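Local coordinates for protein BamL (Bacillus amyloliquefaciens, PDB 4KVZ) that catalyses an S-adenosylmethionine-dependent N-methylation in the biosynthesis of plantazolicin, a natural product of Bacillus amyloliquefaciens, at residues A[128-133]-A[157-162]; A[55-60]-A[262-267]; A[163-168]-A[190-195]; A[42-47]-A[240-245]. All coordinates share one frame; numbering follows the deposited sequence.

Contact 1 of 4, residues A[128-133]-A[157-162]; sequences IFIHLC and IYIVDL. With SAH (S-adenosyl-L-homocysteine), chain B.
Ile-130 lays its CD1 against CG1 of Ile-159 at 3.7 Å, the two isoleucines standing next to each other on one face of the sheet, and the same methyl reaches CG2 of Ile-157 at 3.9 Å. They belong to neighbouring parallel strands, 125-131 and 155-162, joined through helix 140-148 as a beta-alpha-beta crossover of the Rossmann-like methyltransferase fold. In Ile-130, CG1 stands anti to the carbonyl carbon (chi1 -46°), which carries CD1 to both partners. Leu-147 of the connecting helix covers this face, where beta-branched aliphatic residues suit both the extended backbone and a dry interior. On the other face Phe-129 CE1 meets Tyr-158 CD2 at 3.7 Å, with Phe-49 of helix 24-57 set edge-to-face on the Phe-129 ring. Beyond this pair, His-131 flanks Val-160 and also packs on Ser-45 of helix 24-57. With an alanine here the imidazole is gone, and a gap would probably open between Val-160 and Ser-45. The polar edge is mostly backbone: Tyr-158 N binds Ile-128 O, Ile-130 N binds Tyr-158 O, and Val-160 N binds Ile-130 O at 3.0 Å. Leu-132 N adds a 2.7 Å bond to Val-160 O just as its positive phi (51°) turns the chain out of the strand. A water knits this end together, donating to Ile-130 O and Val-160 O and accepting from Cys-133 N at 3.0 Å. At the ligand, the homocysteine amino nitrogen N donates to His-131 O at 2.8 Å.

Contact 2 of 4, residues A[55-60]-A[262-267]; sequences SKFNRE and WIIKNK
Phe-57 and Asn-266 bring the two backbones nearest, yet their CA atoms remain 8.4 Å apart, so the last turn of helix 24-57 meets the end of strand 258-266 mainly through side chains reaching from the helix to the strand. Phe-57 is the main bridge. Its CZ lies 3.5 Å from Lys-265 O, while CE1 approaches Asn-266 CG at 3.9 Å in the plane of the ring, at its edge. Ring and amide planes stand 86° apart, nearly perpendicular. One ring face is covered by Lys-56, whose CG sits 3.6 Å above its centre. The lysine bends at chi2 (70°), and its CE then meets Ile-264 CG2 at 3.9 Å. A long aliphatic chain with a charged end suits this solvent-facing margin: methylenes shield the phenylalanine and isoleucine while the residue stays exposed. Asn-58, the first residue beyond the helix, has positive phi, a conformation asparagine tolerates well. Beyond it, Arg-59 forms a salt bridge with Asp-126, tying the loop to the sheet. Strand 258-266 runs antiparallel between strands 155-162 and 210-215, and Trp-262 and Ile-264 on it pack against Phe-52, earlier on helix 24-57.

Contact 3 of 4, residues A[163-168]-A[190-195]; sequences DRNSLG and SLTMEE
Arg-164 lies along the chain at 190-192, touching it from its backbone to its guanidinium. Its N donates to Leu-191 O at 2.9 Å, from above the carbonyl plane rather than along a lone pair. CB rests 3.3 Å from Ser-190 OG, and CG follows the same hydroxyl at 3.7 Å. CD lies near Ser-190 O and, from another side, 4.0 Å from Thr-192 CG2. With CG anti to the backbone N (chi1 -167°) and the chain extended as far as NE, the guanidinium arrives edge-on at Ser-190 O, to which NH2 donates at 2.9 Å nearly in its own plane. The same NH2 also binds Arg-188 O, at the end of helix 177-188, and Ser-190 OG is occupied with Tyr-187 O. Each segment is also braced internally. Asp-163 OD1 accepts from Asn-165 N in an Asx turn, and Thr-192 and Glu-195 form a capping box that starts helix 193-204, OG1 of the threonine taking Glu-195 N at 3.1 Å. An arginine suits this place because it offers a long chain that can lie along the backbone, with donors at its end: its positive charge probably offsets the partial negative charge of carbonyls gathered at the helix end.

Contact 4 of 4, residues A[42-47]-A[240-245]; sequences RSISIE and DALRTS
Ile-44 drives its CD1 into the last turn of helix 236-243, meeting Ala-241 CB at 3.5 Å and the Ala-241 carbonyl O at 3.3 Å. The same methyl touches Leu-242 CD2 at 3.7 Å and Ser-245 OG at 3.6 Å. Its chi2 of -51° bends the chain, instead of extending it, and so brings CD1 to this group of partners. Ala-241 suits the spot because its single methyl lets the helices come close, the CA atoms of Ile-44 and Ala-241 being 5.8 Å apart. Were Ile-44 an alanine, the shared methyl would be missing, and a gap is likely to open between Ala-241, Leu-242 and Ser-245. One turn on, Glu-47 lays its CG against the same Ala-241 methyl, 3.7 Å from CB. Its carboxylate is engaged elsewhere, OE2 forming a salt bridge to Arg-81 and a hydrogen bond to Tyr-77 OH, which probably helps hold the aliphatic part in place. Ser-245, poorly ordered, folds back so that OG donates to Ala-241 O at 2.7 Å, from a direction tilted 31° off the carbonyl plane. A water donates to that OG at 2.8 Å and makes a weak link to Ser-43 OG. Arg-42 leaves its helix on the face away from helix 236-243; its NH1 makes a salt bridge with Glu-35 and a weak hydrogen bond to the ligand carboxylate. The arrangement is helix-on-helix packing outside the sheet of a Rossmann-like methyltransferase: helix 24-57 lies between the central sheet and helix 236-243, contributing Arg-42 to the cofactor pocket.

In the fold
Contact 1 is the buried core, its centre about 2 Å from that of the chain, whereas contact 2 lies at the surface and contacts 3 and 4 are partly buried. Helix 24-57 serves both contact 2, near its end, and contact 4, further back, and through Ser-45 it also touches contact 1. Contacts 1 and 2 share the sheet, since strands 155-162 and 258-266 are neighbours in it, while contact 3 continues the chain just beyond strand 155-162. Chemistry follows place: regular backbone bonds and apolar faces in contact 1, arginine-to-carbonyl bonds in contact 3, and side-chain packing without direct polar bonds across contacts 2 and 4.

Contact 1 of 4, residues A[128-133]-A[157-162]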
# COMPACT_ATOMS: atom_id res chain seq x y z
N ILE A 128 -6.12 -6.74 1.96
CA ILE A 128 -5.76 -6.27 0.63
C ILE A 128 -4.81 -5.10 0.87
O ILE A 128 -5.15 -4.14 1.57
CB ILE A 128 -7.01 -5.86 -0.19
CG1 ILE A 128 -7.98 -7.04 -0.29
CG2 ILE A 128 -6.58 -5.35 -1.57
CD1 ILE A 128 -9.31 -6.75 -0.96
N PHE A 129 -3.61 -5.19 0.31
CA PHE A 129 -2.52 -4.25 0.58
C PHE A 129 -2.23 -3.44 -0.69
O PHE A 129 -2.06 -4.01 -1.77
CB PHE A 129 -1.28 -5.06 1.01
CG PHE A 129 -0.13 -4.23 1.55
CD1 PHE A 129 -0.33 -3.20 2.47
CD2 PHE A 129 1.18 -4.56 1.21
CE1 PHE A 129 0.74 -2.48 2.99
CE2 PHE A 129 2.26 -3.84 1.73
CZ PHE A 129 2.04 -2.81 2.63
N ILE A 130 -2.21 -2.12 -0.56
CA ILE A 130 -1.94 -1.22 -1.70
C ILE A 130 -0.84 -0.28 -1.25
O ILE A 130 -1.10 0.77 -0.65
CB ILE A 130 -3.20 -0.41 -2.15
CG1 ILE A 130 -4.45 -1.30 -2.27
CG2 ILE A 130 -2.92 0.30 -3.47
CD1 ILE A 130 -5.74 -0.54 -2.55
N HIS A 131 0.40 -0.69 -1.49
CA HIS A 131 1.56 0.02 -0.95
C HIS A 131 2.29 0.83 -2.01
O HIS A 131 2.81 0.29 -2.99
CB HIS A 131 2.51 -0.98 -0.30
CG HIS A 131 3.58 -0.35 0.53
ND1 HIS A 131 3.35 0.11 1.81
CD2 HIS A 131 4.88 -0.09 0.27
CE1 HIS A 131 4.46 0.62 2.30
NE2 HIS A 131 5.41 0.50 1.39
N LEU A 132 2.30 2.14 -1.80
CA LEU A 132 3.03 3.10 -2.65
C LEU A 132 2.73 2.92 -4.13
O LEU A 132 3.65 2.83 -4.95
CB LEU A 132 4.55 3.04 -2.35
CG LEU A 132 4.92 3.45 -0.91
CD1 LEU A 132 6.41 3.26 -0.66
CD2 LEU A 132 4.50 4.88 -0.64
N CYS A 133 1.45 2.87 -4.49
CA CYS A 133 1.05 2.76 -5.89
C CYS A 133 -0.35 3.27 -6.20
O CYS A 133 -0.76 3.26 -7.36
CB CYS A 133 1.19 1.32 -6.40
SG CYS A 133 0.05 0.14 -5.65
N ILE A 157 -8.60 -3.25 3.88
CA ILE A 157 -7.74 -2.73 2.84
C ILE A 157 -6.82 -1.76 3.54
O ILE A 157 -7.28 -0.91 4.32
CB ILE A 157 -8.54 -1.99 1.74
CG1 ILE A 157 -9.50 -2.96 1.04
CG2 ILE A 157 -7.59 -1.33 0.75
CD1 ILE A 157 -10.47 -2.31 0.07
N TYR A 158 -5.52 -1.90 3.30
CA TYR A 158 -4.55 -0.99 3.90
C TYR A 158 -3.81 -0.31 2.76
O TYR A 158 -3.16 -0.97 1.96
CB TYR A 158 -3.59 -1.72 4.85
CG TYR A 158 -2.59 -0.81 5.55
CD1 TYR A 158 -2.98 0.46 6.01
CD2 TYR A 158 -1.28 -1.21 5.76
CE1 TYR A 158 -2.07 1.30 6.65
CE2 TYR A 158 -0.37 -0.38 6.40
CZ TYR A 158 -0.78 0.87 6.85
OH TYR A 158 0.12 1.70 7.49
N ILE A 159 -3.94 1.01 2.69
CA ILE A 159 -3.31 1.82 1.64
C ILE A 159 -2.26 2.73 2.25
O ILE A 159 -2.55 3.48 3.19
CB ILE A 159 -4.37 2.71 0.93
CG1 ILE A 159 -5.48 1.84 0.33
CG2 ILE A 159 -3.71 3.57 -0.14
CD1 ILE A 159 -6.69 2.63 -0.15
N VAL A 160 -1.04 2.67 1.72
CA VAL A 160 0.05 3.56 2.13
C VAL A 160 0.48 4.32 0.89
O VAL A 160 0.86 3.71 -0.12
CB VAL A 160 1.23 2.79 2.76
CG1 VAL A 160 2.34 3.74 3.19
CG2 VAL A 160 0.77 1.99 3.97
N ASP A 161 0.42 5.64 0.93
CA ASP A 161 0.79 6.42 -0.26
C ASP A 161 1.42 7.77 0.04
O ASP A 161 1.43 8.22 1.18
CB ASP A 161 -0.39 6.57 -1.22
CG ASP A 161 0.03 6.57 -2.69
OD1 ASP A 161 1.23 6.32 -2.98
OD2 ASP A 161 -0.84 6.82 -3.55
N LEU A 162 1.97 8.39 -0.99
CA LEU A 162 2.59 9.70 -0.85
C LEU A 162 1.59 10.75 -0.40
O LEU A 162 0.43 10.73 -0.80
CB LEU A 162 3.22 10.13 -2.18
CG LEU A 162 4.31 9.25 -2.80
CD1 LEU A 162 4.82 9.95 -4.06
CD2 LEU A 162 5.45 8.94 -1.83
N SAH B . 3.71 -2.23 -3.86
CA SAH B . 5.04 -1.97 -4.42
CB SAH B . 4.98 -0.81 -5.40
CG SAH B . 5.92 -1.09 -6.57
SD SAH B . 6.07 0.34 -7.61
C SAH B . 5.99 -1.62 -3.32
O SAH B . 5.59 -1.16 -2.26
OXT SAH B . 7.20 -1.78 -3.46
C5' SAH B . 4.44 0.55 -8.24
C4' SAH B . 3.95 -0.73 -8.90
O4' SAH B . 2.58 -0.60 -9.27
C3' SAH B . 4.72 -1.07 -10.18
O3' SAH B . 5.24 -2.41 -10.08
C2' SAH B . 3.69 -0.97 -11.28
O2' SAH B . 3.91 -1.89 -12.35
C1' SAH B . 2.40 -1.25 -10.54
N9 SAH B . 1.17 -0.73 -11.18
C8 SAH B . 0.98 0.50 -11.69
N7 SAH B . -0.28 0.63 -12.17
C5 SAH B . -0.91 -0.54 -11.96
C6 SAH B . -2.25 -1.11 -12.22
N6 SAH B . -3.22 -0.36 -12.83
N1 SAH B . -2.49 -2.38 -11.84
C2 SAH B . -1.56 -3.16 -11.24
N3 SAH B . -0.32 -2.70 -10.98
C4 SAH B . 0.05 -1.44 -11.31
O HOH W 1 -0.63 3.09 -2.36

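Contact 2 of 4, residues A[55-60]-A[262-267]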
# COMPACT_ATOMS: atom_id res chain seq x y z
N SER A 55 -5.04 -7.51 16.38
CA SER A 55 -5.64 -6.71 17.45
C SER A 55 -7.12 -6.48 17.22
O SER A 55 -7.91 -6.55 18.16
CB SER A 55 -4.90 -5.39 17.61
OG SER A 55 -3.57 -5.62 18.03
N LYS A 56 -7.48 -6.23 15.96
CA LYS A 56 -8.87 -5.95 15.58
C LYS A 56 -9.76 -7.19 15.58
O LYS A 56 -10.89 -7.15 16.07
CB LYS A 56 -8.90 -5.24 14.21
CG LYS A 56 -10.28 -4.98 13.63
CD LYS A 56 -11.04 -3.91 14.40
CE LYS A 56 -12.47 -3.82 13.91
NZ LYS A 56 -13.27 -2.91 14.77
N PHE A 57 -9.25 -8.30 15.05
CA PHE A 57 -10.09 -9.49 14.87
C PHE A 57 -9.76 -10.67 15.79
O PHE A 57 -10.47 -11.68 15.75
CB PHE A 57 -10.06 -9.93 13.40
CG PHE A 57 -10.55 -8.87 12.45
CD1 PHE A 57 -11.89 -8.50 12.43
CD2 PHE A 57 -9.66 -8.24 11.58
CE1 PHE A 57 -12.33 -7.52 11.55
CE2 PHE A 57 -10.10 -7.27 10.70
CZ PHE A 57 -11.44 -6.91 10.68
N ASN A 58 -8.70 -10.54 16.58
CA ASN A 58 -8.24 -11.59 17.51
C ASN A 58 -7.95 -12.92 16.83
O ASN A 58 -8.24 -14.00 17.36
CB ASN A 58 -9.21 -11.76 18.69
CG ASN A 58 -9.34 -10.50 19.51
OD1 ASN A 58 -10.41 -9.89 19.57
ND2 ASN A 58 -8.25 -10.07 20.13
N ARG A 59 -7.40 -12.83 15.62
CA ARG A 59 -6.95 -13.98 14.85
C ARG A 59 -5.93 -13.49 13.82
O ARG A 59 -5.82 -12.29 13.57
CB ARG A 59 -8.12 -14.68 14.16
CG ARG A 59 -9.06 -13.77 13.36
CD ARG A 59 -9.88 -14.55 12.34
NE ARG A 59 -9.04 -14.88 11.19
CZ ARG A 59 -9.36 -14.68 9.91
NH1 ARG A 59 -10.54 -14.20 9.53
NH2 ARG A 59 -8.48 -15.02 8.99
N GLU A 60 -5.21 -14.43 13.22
CA GLU A 60 -4.27 -14.13 12.14
C GLU A 60 -4.99 -14.15 10.79
O GLU A 60 -6.01 -14.83 10.65
CB GLU A 60 -3.13 -15.16 12.13
CG GLU A 60 -2.18 -15.08 13.31
CD GLU A 60 -1.42 -13.76 13.40
OE1 GLU A 60 -1.02 -13.21 12.35
OE2 GLU A 60 -1.22 -13.27 14.53
N TRP A 262 -7.13 2.98 6.04
CA TRP A 262 -7.73 1.66 6.28
C TRP A 262 -9.19 1.69 5.90
O TRP A 262 -9.91 2.63 6.23
CB TRP A 262 -7.65 1.30 7.77
CG TRP A 262 -6.28 1.35 8.34
CD1 TRP A 262 -5.64 2.46 8.80
CD2 TRP A 262 -5.39 0.25 8.54
NE1 TRP A 262 -4.39 2.12 9.28
CE2 TRP A 262 -4.22 0.77 9.14
CE3 TRP A 262 -5.47 -1.13 8.28
CZ2 TRP A 262 -3.12 -0.04 9.47
CZ3 TRP A 262 -4.39 -1.93 8.61
CH2 TRP A 262 -3.22 -1.38 9.19
N ILE A 263 -9.62 0.64 5.21
CA ILE A 263 -11.03 0.34 5.03
C ILE A 263 -11.23 -0.97 5.77
O ILE A 263 -10.58 -1.96 5.45
CB ILE A 263 -11.38 0.21 3.53
CG1 ILE A 263 -11.21 1.57 2.83
CG2 ILE A 263 -12.79 -0.35 3.35
CD1 ILE A 263 -11.12 1.50 1.32
N ILE A 264 -12.09 -0.96 6.78
CA ILE A 264 -12.20 -2.07 7.73
C ILE A 264 -13.58 -2.69 7.63
O ILE A 264 -14.59 -1.99 7.71
CB ILE A 264 -11.90 -1.61 9.18
CG1 ILE A 264 -10.52 -0.97 9.27
CG2 ILE A 264 -11.96 -2.79 10.16
CD1 ILE A 264 -10.39 0.05 10.38
N LYS A 265 -13.63 -4.01 7.43
CA LYS A 265 -14.91 -4.71 7.29
C LYS A 265 -15.06 -5.75 8.39
O LYS A 265 -14.22 -6.63 8.55
CB LYS A 265 -15.04 -5.34 5.90
CG LYS A 265 -16.35 -6.10 5.64
CD LYS A 265 -16.37 -6.68 4.23
CE LYS A 265 -17.45 -7.74 4.04
NZ LYS A 265 -18.59 -7.24 3.22
N ASN A 266 -16.15 -5.64 9.15
CA ASN A 266 -16.46 -6.61 10.19
C ASN A 266 -17.95 -6.94 10.08
O ASN A 266 -18.79 -6.30 10.72
CB ASN A 266 -16.10 -6.06 11.57
CG ASN A 266 -16.07 -7.12 12.65
OD1 ASN A 266 -16.19 -8.33 12.39
ND2 ASN A 266 -15.93 -6.68 13.90
N LYS A 267 -18.25 -7.91 9.23
CA LYS A 267 -19.64 -8.26 8.91
C LYS A 267 -20.36 -8.88 10.10
O LYS A 267 -19.90 -9.85 10.68
CB LYS A 267 -19.71 -9.19 7.70
CG LYS A 267 -21.13 -9.67 7.40
CD LYS A 267 -21.28 -10.16 5.97
CE LYS A 267 -22.72 -10.56 5.71
NZ LYS A 267 -22.90 -11.19 4.39

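Contact 3 of 4, residues A[163-168]-A[190-195]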
# COMPACT_ATOMS: atom_id res chain seq x y z
N ASP A 163 2.05 11.66 0.45
CA ASP A 163 1.27 12.83 0.85
C ASP A 163 1.75 14.00 0.01
O ASP A 163 2.92 14.36 0.06
CB ASP A 163 1.48 13.11 2.34
CG ASP A 163 0.69 14.31 2.84
OD1 ASP A 163 0.20 15.12 2.02
OD2 ASP A 163 0.56 14.43 4.08
N ARG A 164 0.85 14.58 -0.77
CA ARG A 164 1.20 15.70 -1.64
C ARG A 164 2.00 16.79 -0.92
O ARG A 164 2.92 17.37 -1.49
CB ARG A 164 -0.05 16.29 -2.27
CG ARG A 164 0.22 17.25 -3.42
CD ARG A 164 -1.08 17.74 -4.03
NE ARG A 164 -0.81 18.45 -5.28
CZ ARG A 164 -0.65 17.87 -6.47
NH1 ARG A 164 -0.39 18.61 -7.53
NH2 ARG A 164 -0.74 16.55 -6.60
N ASN A 165 1.66 17.02 0.34
CA ASN A 165 2.28 18.07 1.14
C ASN A 165 3.71 17.75 1.60
O ASN A 165 4.41 18.63 2.09
CB ASN A 165 1.37 18.44 2.31
CG ASN A 165 0.14 19.22 1.86
OD1 ASN A 165 -1.00 18.84 2.15
ND2 ASN A 165 0.37 20.31 1.14
N SER A 166 4.14 16.50 1.39
CA SER A 166 5.49 16.04 1.74
C SER A 166 6.51 16.16 0.61
O SER A 166 7.62 15.65 0.73
CB SER A 166 5.45 14.58 2.20
OG SER A 166 4.70 14.42 3.39
N LEU A 167 6.14 16.84 -0.48
CA LEU A 167 7.02 16.95 -1.66
C LEU A 167 8.45 17.38 -1.34
O LEU A 167 9.41 16.76 -1.81
CB LEU A 167 6.42 17.90 -2.71
CG LEU A 167 7.33 18.32 -3.88
CD1 LEU A 167 7.61 17.17 -4.84
CD2 LEU A 167 6.74 19.51 -4.61
N GLY A 168 8.59 18.44 -0.55
CA GLY A 168 9.89 18.98 -0.18
C GLY A 168 10.80 17.95 0.45
O GLY A 168 11.95 17.77 0.04
N SER A 190 -0.04 12.62 -6.51
CA SER A 190 -0.48 12.30 -5.16
C SER A 190 -1.61 13.19 -4.65
O SER A 190 -1.87 14.28 -5.18
CB SER A 190 0.70 12.36 -4.20
OG SER A 190 1.13 13.70 -4.01
N LEU A 191 -2.27 12.69 -3.61
CA LEU A 191 -3.36 13.39 -2.93
C LEU A 191 -2.92 14.08 -1.65
O LEU A 191 -1.93 13.69 -1.01
CB LEU A 191 -4.48 12.39 -2.60
CG LEU A 191 -5.12 11.68 -3.80
CD1 LEU A 191 -5.88 10.44 -3.33
CD2 LEU A 191 -6.04 12.63 -4.57
N THR A 192 -3.65 15.13 -1.27
CA THR A 192 -3.49 15.70 0.05
C THR A 192 -4.21 14.77 1.02
O THR A 192 -5.04 13.95 0.62
CB THR A 192 -4.16 17.08 0.16
OG1 THR A 192 -5.57 16.92 -0.01
CG2 THR A 192 -3.63 18.04 -0.90
N MET A 193 -3.89 14.91 2.30
CA MET A 193 -4.54 14.16 3.37
C MET A 193 -6.07 14.30 3.33
O MET A 193 -6.78 13.30 3.41
CB MET A 193 -3.96 14.60 4.72
CG MET A 193 -4.68 14.09 5.94
SD MET A 193 -4.73 12.29 6.07
CE MET A 193 -5.55 12.17 7.66
N GLU A 194 -6.56 15.53 3.17
CA GLU A 194 -8.01 15.78 3.13
C GLU A 194 -8.69 15.09 1.95
O GLU A 194 -9.77 14.53 2.09
CB GLU A 194 -8.30 17.29 3.11
CG GLU A 194 -9.78 17.66 3.20
CD GLU A 194 -10.51 17.67 1.85
OE1 GLU A 194 -9.85 17.80 0.79
OE2 GLU A 194 -11.76 17.55 1.85
N GLU A 195 -8.05 15.15 0.78
CA GLU A 195 -8.59 14.50 -0.40
C GLU A 195 -8.62 12.98 -0.24
O GLU A 195 -9.59 12.34 -0.64
CB GLU A 195 -7.76 14.85 -1.64
CG GLU A 195 -8.02 16.26 -2.15
CD GLU A 195 -6.90 16.77 -3.02
OE1 GLU A 195 -5.92 16.03 -3.26
OE2 GLU A 195 -6.99 17.94 -3.45

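Contact 4 of 4, residues A[42-47]-A[240-245]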
# COMPACT_ATOMS: atom_id res chain seq x y z
N ARG A 42 8.32 -0.54 3.74
CA ARG A 42 7.50 -1.69 3.37
C ARG A 42 7.43 -2.73 4.50
O ARG A 42 6.35 -3.22 4.83
CB ARG A 42 8.03 -2.31 2.07
CG ARG A 42 7.15 -3.35 1.41
CD ARG A 42 7.70 -3.70 0.02
NE ARG A 42 9.08 -4.17 0.10
CZ ARG A 42 10.05 -3.86 -0.77
NH1 ARG A 42 9.80 -3.06 -1.80
NH2 ARG A 42 11.26 -4.34 -0.60
N SER A 43 8.57 -3.05 5.11
CA SER A 43 8.60 -3.95 6.26
C SER A 43 7.73 -3.45 7.40
O SER A 43 6.96 -4.22 7.97
CB SER A 43 10.03 -4.17 6.78
OG SER A 43 10.81 -4.73 5.75
N ILE A 44 7.86 -2.16 7.73
CA ILE A 44 7.07 -1.53 8.79
C ILE A 44 5.59 -1.63 8.45
O ILE A 44 4.79 -1.99 9.31
CB ILE A 44 7.43 -0.04 9.00
CG1 ILE A 44 8.90 0.11 9.40
CG2 ILE A 44 6.51 0.62 10.02
CD1 ILE A 44 9.31 -0.76 10.56
N SER A 45 5.25 -1.31 7.20
CA SER A 45 3.85 -1.38 6.75
C SER A 45 3.27 -2.79 6.87
O SER A 45 2.11 -2.96 7.26
CB SER A 45 3.70 -0.88 5.31
OG SER A 45 4.18 0.45 5.19
N ILE A 46 4.07 -3.81 6.55
CA ILE A 46 3.59 -5.19 6.65
C ILE A 46 3.31 -5.56 8.11
O ILE A 46 2.24 -6.08 8.43
CB ILE A 46 4.57 -6.21 6.02
CG1 ILE A 46 4.67 -6.02 4.50
CG2 ILE A 46 4.11 -7.63 6.30
CD1 ILE A 46 5.90 -6.67 3.90
N GLU A 47 4.29 -5.31 8.97
CA GLU A 47 4.11 -5.56 10.41
C GLU A 47 2.95 -4.76 10.99
O GLU A 47 2.25 -5.23 11.88
CB GLU A 47 5.41 -5.29 11.18
CG GLU A 47 6.60 -6.14 10.75
CD GLU A 47 6.42 -7.64 10.99
OE1 GLU A 47 5.49 -8.06 11.72
OE2 GLU A 47 7.21 -8.42 10.43
N ASP A 240 10.46 -5.06 16.40
CA ASP A 240 11.61 -5.64 15.70
C ASP A 240 11.87 -4.96 14.37
O ASP A 240 13.02 -4.65 14.03
CB ASP A 240 11.40 -7.15 15.46
CG ASP A 240 11.38 -7.96 16.75
OD1 ASP A 240 12.01 -7.53 17.74
OD2 ASP A 240 10.74 -9.03 16.76
N ALA A 241 10.80 -4.73 13.62
CA ALA A 241 10.88 -4.07 12.32
C ALA A 241 11.35 -2.62 12.45
O ALA A 241 12.13 -2.15 11.63
CB ALA A 241 9.53 -4.13 11.61
N LEU A 242 10.88 -1.93 13.49
CA LEU A 242 11.26 -0.53 13.73
C LEU A 242 12.74 -0.36 14.06
O LEU A 242 13.35 0.65 13.70
CB LEU A 242 10.39 0.10 14.82
CG LEU A 242 8.93 0.41 14.48
CD1 LEU A 242 8.16 0.73 15.75
CD2 LEU A 242 8.81 1.54 13.47
N ARG A 243 13.32 -1.35 14.75
CA ARG A 243 14.74 -1.30 15.12
C ARG A 243 15.67 -1.30 13.90
O ARG A 243 16.43 -0.35 13.70
CB ARG A 243 15.10 -2.44 16.08
CG ARG A 243 14.58 -2.26 17.50
CD ARG A 243 15.10 -3.35 18.42
NE ARG A 243 14.76 -4.69 17.95
CZ ARG A 243 15.27 -5.82 18.43
NH1 ARG A 243 16.15 -5.79 19.43
NH2 ARG A 243 14.89 -6.98 17.93
N THR A 244 15.60 -2.36 13.09
CA THR A 244 16.44 -2.44 11.89
C THR A 244 15.63 -2.32 10.60
O THR A 244 15.50 -3.28 9.83
CB THR A 244 17.33 -3.71 11.87
OG1 THR A 244 17.75 -4.02 13.21
CG2 THR A 244 18.56 -3.48 10.99
N SER A 245 15.08 -1.13 10.39
CA SER A 245 14.55 -0.73 9.09
C SER A 245 15.23 0.57 8.72
O SER A 245 16.02 0.63 7.77
CB SER A 245 13.03 -0.58 9.14
OG SER A 245 12.38 -1.83 8.99
O HOH W 2 13.74 -3.43 7.10